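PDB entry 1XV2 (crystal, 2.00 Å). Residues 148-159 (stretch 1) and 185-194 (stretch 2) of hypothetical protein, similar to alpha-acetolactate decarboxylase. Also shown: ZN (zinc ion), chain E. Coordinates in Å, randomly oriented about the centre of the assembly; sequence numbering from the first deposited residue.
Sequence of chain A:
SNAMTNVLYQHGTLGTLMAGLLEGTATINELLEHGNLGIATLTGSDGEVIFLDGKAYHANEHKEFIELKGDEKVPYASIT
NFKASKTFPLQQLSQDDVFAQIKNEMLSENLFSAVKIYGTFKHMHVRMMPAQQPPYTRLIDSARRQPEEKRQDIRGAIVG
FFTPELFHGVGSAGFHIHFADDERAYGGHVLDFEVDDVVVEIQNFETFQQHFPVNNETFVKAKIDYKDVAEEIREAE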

# COMPACT_ATOMS: atom_id res chain seq x y z
N GLU A 148 15.19 24.59 -10.99
CA GLU A 148 14.89 23.75 -12.13
C GLU A 148 15.94 23.99 -13.20
O GLU A 148 16.38 25.12 -13.40
CB GLU A 148 13.49 24.07 -12.68
CG GLU A 148 12.34 23.57 -11.79
CD GLU A 148 10.97 24.10 -12.22
OE1 GLU A 148 10.73 24.22 -13.45
OE2 GLU A 148 10.13 24.38 -11.34
N GLU A 149 16.37 22.92 -13.86
CA GLU A 149 17.39 23.03 -14.89
C GLU A 149 16.95 22.25 -16.12
O GLU A 149 16.43 21.13 -16.00
CB GLU A 149 18.73 22.49 -14.38
CG GLU A 149 19.95 23.32 -14.81
CD GLU A 149 21.27 22.64 -14.47
OE1 GLU A 149 21.45 22.21 -13.31
OE2 GLU A 149 22.14 22.55 -15.37
N LYS A 150 17.15 22.84 -17.28
CA LYS A 150 16.77 22.22 -18.54
C LYS A 150 18.00 21.98 -19.41
O LYS A 150 18.97 22.73 -19.34
CB LYS A 150 15.79 23.11 -19.30
CG LYS A 150 14.59 23.55 -18.49
CD LYS A 150 13.68 24.45 -19.31
CE LYS A 150 12.56 25.05 -18.46
NZ LYS A 150 11.76 26.04 -19.23
N ARG A 151 17.94 20.94 -20.24
CA ARG A 151 19.04 20.62 -21.14
C ARG A 151 18.43 20.24 -22.49
O ARG A 151 17.23 19.98 -22.58
CB ARG A 151 19.88 19.47 -20.60
CG ARG A 151 20.65 19.79 -19.33
CD ARG A 151 21.67 20.90 -19.55
NE ARG A 151 22.45 21.16 -18.34
CZ ARG A 151 23.41 20.36 -17.87
NH1 ARG A 151 23.73 19.24 -18.52
NH2 ARG A 151 24.04 20.68 -16.75
N GLN A 152 19.27 20.20 -23.52
CA GLN A 152 18.81 19.85 -24.87
C GLN A 152 19.78 18.86 -25.51
O GLN A 152 20.99 18.97 -25.34
CB GLN A 152 18.72 21.10 -25.74
CG GLN A 152 17.87 22.22 -25.16
CD GLN A 152 17.98 23.51 -25.96
OE1 GLN A 152 17.35 24.52 -25.62
NE2 GLN A 152 18.79 23.49 -27.02
N ASP A 153 19.23 17.89 -26.24
CA ASP A 153 20.05 16.89 -26.92
C ASP A 153 21.06 16.29 -25.95
O ASP A 153 22.27 16.34 -26.18
CB ASP A 153 20.77 17.55 -28.10
CG ASP A 153 19.81 18.26 -29.03
OD1 ASP A 153 18.92 17.59 -29.60
OD2 ASP A 153 19.95 19.49 -29.20
N ILE A 154 20.55 15.72 -24.87
CA ILE A 154 21.38 15.12 -23.85
C ILE A 154 21.15 13.61 -23.82
O ILE A 154 20.03 13.14 -24.06
CB ILE A 154 21.04 15.73 -22.46
CG1 ILE A 154 22.04 15.25 -21.41
CG2 ILE A 154 19.62 15.34 -22.07
CD1 ILE A 154 21.88 15.96 -20.07
N ARG A 155 22.21 12.86 -23.54
CA ARG A 155 22.11 11.42 -23.48
C ARG A 155 22.13 10.97 -22.02
O ARG A 155 22.99 11.39 -21.24
CB ARG A 155 23.27 10.78 -24.26
CG ARG A 155 23.17 9.28 -24.43
CD ARG A 155 24.28 8.78 -25.33
NE ARG A 155 24.41 7.32 -25.28
CZ ARG A 155 25.41 6.64 -25.84
NH1 ARG A 155 26.37 7.29 -26.50
NH2 ARG A 155 25.46 5.32 -25.74
N GLY A 156 21.16 10.14 -21.65
CA GLY A 156 21.08 9.67 -20.28
C GLY A 156 19.97 8.65 -20.10
O GLY A 156 19.51 8.05 -21.07
N ALA A 157 19.54 8.46 -18.86
CA ALA A 157 18.50 7.49 -18.58
C ALA A 157 17.48 8.01 -17.59
O ALA A 157 17.82 8.69 -16.62
CB ALA A 157 19.11 6.20 -18.05
N ILE A 158 16.22 7.69 -17.85
CA ILE A 158 15.12 8.07 -16.97
C ILE A 158 14.69 6.77 -16.31
O ILE A 158 14.55 5.75 -16.98
CB ILE A 158 13.89 8.60 -17.74
CG1 ILE A 158 14.19 9.98 -18.35
CG2 ILE A 158 12.69 8.66 -16.81
CD1 ILE A 158 13.02 10.55 -19.13
N VAL A 159 14.49 6.80 -15.00
CA VAL A 159 14.03 5.63 -14.28
C VAL A 159 12.91 6.10 -13.37
O VAL A 159 12.91 7.23 -12.90
CB VAL A 159 15.15 4.97 -13.42
CG1 VAL A 159 16.32 4.56 -14.31
CG2 VAL A 159 15.62 5.93 -12.33
ZN ZN E . 10.98 12.59 -7.18
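Stretch 2 (185-194) AYGGHVLDFE

Stretch 2 lies against stretch 1 through side chains, and its main chain stays well back: the CA atoms of Glu149 and Gly187 are 8.6 Å apart, those of Ile158 and Val190 8.1 Å. Both segments are largely extended. Stretch 1 turns a corner at Gln152 and Asp153, stretch 2 at Leu191, so each presents two strand arms. Strand 192-194 runs in nearly the same direction as strand 148-151, whereas strand 187-190 runs steeply across it. The contact buries 420 Å² and falls into separate patches, the two larger ones each bridging a corner.

The principal bump is Tyr186, whose side chain (chi1 t, ring turned to chi2 85°) reaches into a hollow lined by Glu149, Arg151 and Ile154. At its tip, Tyr186 OH donates a hydrogen bond of 2.8 Å to Glu149 O, pinning the ring to the strand backbone. Arg151 covers one face of the ring: its CG lies 3.5 Å from Tyr186 CZ, and beyond it the guanidinium is stacked on the ring, centres 4.2 Å apart and planes inclined by 29°. A salt bridge between Arg151 NH2 and Glu149 OE2, 3.0 Å long, helps hold this lid in place, and water 1 links Arg151 NH2 to Ala185 O. Glu149 CB abuts the ring edge, 3.8 Å from Tyr186 CE1, while Ile154 CD1 closes in obliquely at 3.6 Å from Tyr186 CD2.

A second patch forms around Ile158, whose extended side chain projects toward stretch 2. Its CD1 sits almost squarely over one face of the Phe193 ring, 4.0 Å from Phe193 CD1, and its CG1 packs more loosely, 4.4 Å from Val190 CG2. At the outer margin, the carboxylate end of Glu148 approaches Leu191, with CD 3.5 Å from Leu191 CD1.

His189 stays out of reach of stretch 1; its ND1 binds the zinc ion at 2.3 Å.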

# COMPACT_ATOMS: atom_id res chain seq x y z
N ALA A 185 26.62 14.10 -14.44
CA ALA A 185 26.89 15.47 -14.02
C ALA A 185 25.63 16.32 -13.95
O ALA A 185 25.67 17.47 -13.50
CB ALA A 185 27.90 16.10 -14.98
N TYR A 186 24.52 15.76 -14.39
CA TYR A 186 23.24 16.46 -14.41
C TYR A 186 22.10 15.48 -14.18
O TYR A 186 22.13 14.36 -14.69
CB TYR A 186 23.05 17.15 -15.77
CG TYR A 186 21.63 17.58 -16.07
CD1 TYR A 186 21.14 18.81 -15.61
CD2 TYR A 186 20.77 16.76 -16.79
CE1 TYR A 186 19.83 19.20 -15.87
CE2 TYR A 186 19.45 17.14 -17.05
CZ TYR A 186 18.99 18.36 -16.59
OH TYR A 186 17.70 18.76 -16.86
N GLY A 187 21.10 15.90 -13.42
CA GLY A 187 19.97 15.01 -13.18
C GLY A 187 18.97 15.59 -12.19
O GLY A 187 19.15 16.70 -11.70
N GLY A 188 17.92 14.82 -11.91
CA GLY A 188 16.91 15.27 -10.98
C GLY A 188 15.55 14.61 -11.20
O GLY A 188 15.45 13.58 -11.86
N HIS A 189 14.53 15.21 -10.61
CA HIS A 189 13.15 14.74 -10.72
C HIS A 189 12.60 15.32 -12.03
O HIS A 189 12.54 16.54 -12.18
CB HIS A 189 12.34 15.26 -9.53
CG HIS A 189 10.88 14.93 -9.59
ND1 HIS A 189 10.36 13.77 -9.07
CD2 HIS A 189 9.83 15.63 -10.07
CE1 HIS A 189 9.05 13.77 -9.23
NE2 HIS A 189 8.70 14.89 -9.84
N VAL A 190 12.22 14.45 -12.96
CA VAL A 190 11.72 14.89 -14.26
C VAL A 190 10.35 15.57 -14.22
O VAL A 190 9.39 15.02 -13.69
CB VAL A 190 11.64 13.71 -15.26
CG1 VAL A 190 11.06 14.18 -16.59
CG2 VAL A 190 13.03 13.12 -15.47
N LEU A 191 10.28 16.78 -14.78
CA LEU A 191 9.05 17.55 -14.84
C LEU A 191 8.51 17.51 -16.26
O LEU A 191 7.30 17.58 -16.48
CB LEU A 191 9.30 19.01 -14.45
CG LEU A 191 9.73 19.31 -13.02
CD1 LEU A 191 9.94 20.82 -12.85
CD2 LEU A 191 8.67 18.81 -12.05
N ASP A 192 9.42 17.38 -17.22
CA ASP A 192 9.03 17.33 -18.62
C ASP A 192 10.23 16.87 -19.45
O ASP A 192 11.38 17.01 -19.02
CB ASP A 192 8.55 18.72 -19.07
CG ASP A 192 8.03 18.73 -20.50
OD1 ASP A 192 7.50 17.70 -20.97
OD2 ASP A 192 8.13 19.80 -21.15
N PHE A 193 9.95 16.32 -20.63
CA PHE A 193 11.02 15.86 -21.51
C PHE A 193 10.50 15.53 -22.91
O PHE A 193 9.30 15.37 -23.13
CB PHE A 193 11.71 14.63 -20.92
CG PHE A 193 10.87 13.39 -20.92
CD1 PHE A 193 10.99 12.45 -21.94
CD2 PHE A 193 9.94 13.17 -19.91
CE1 PHE A 193 10.19 11.31 -21.96
CE2 PHE A 193 9.14 12.02 -19.92
CZ PHE A 193 9.26 11.09 -20.95
N GLU A 194 11.43 15.45 -23.85
CA GLU A 194 11.11 15.10 -25.23
C GLU A 194 12.18 14.14 -25.71
O GLU A 194 13.37 14.47 -25.71
CB GLU A 194 11.09 16.36 -26.10
CG GLU A 194 10.91 16.07 -27.59
CD GLU A 194 10.68 17.34 -28.40
OE1 GLU A 194 11.50 18.27 -28.30
OE2 GLU A 194 9.67 17.39 -29.14
O HOH W 1 26.25 19.30 -15.86
O HOH W 2 11.83 14.42 -5.82
O HOH W 3 9.48 13.47 -5.37
O HOH W 4 11.42 12.22 -4.77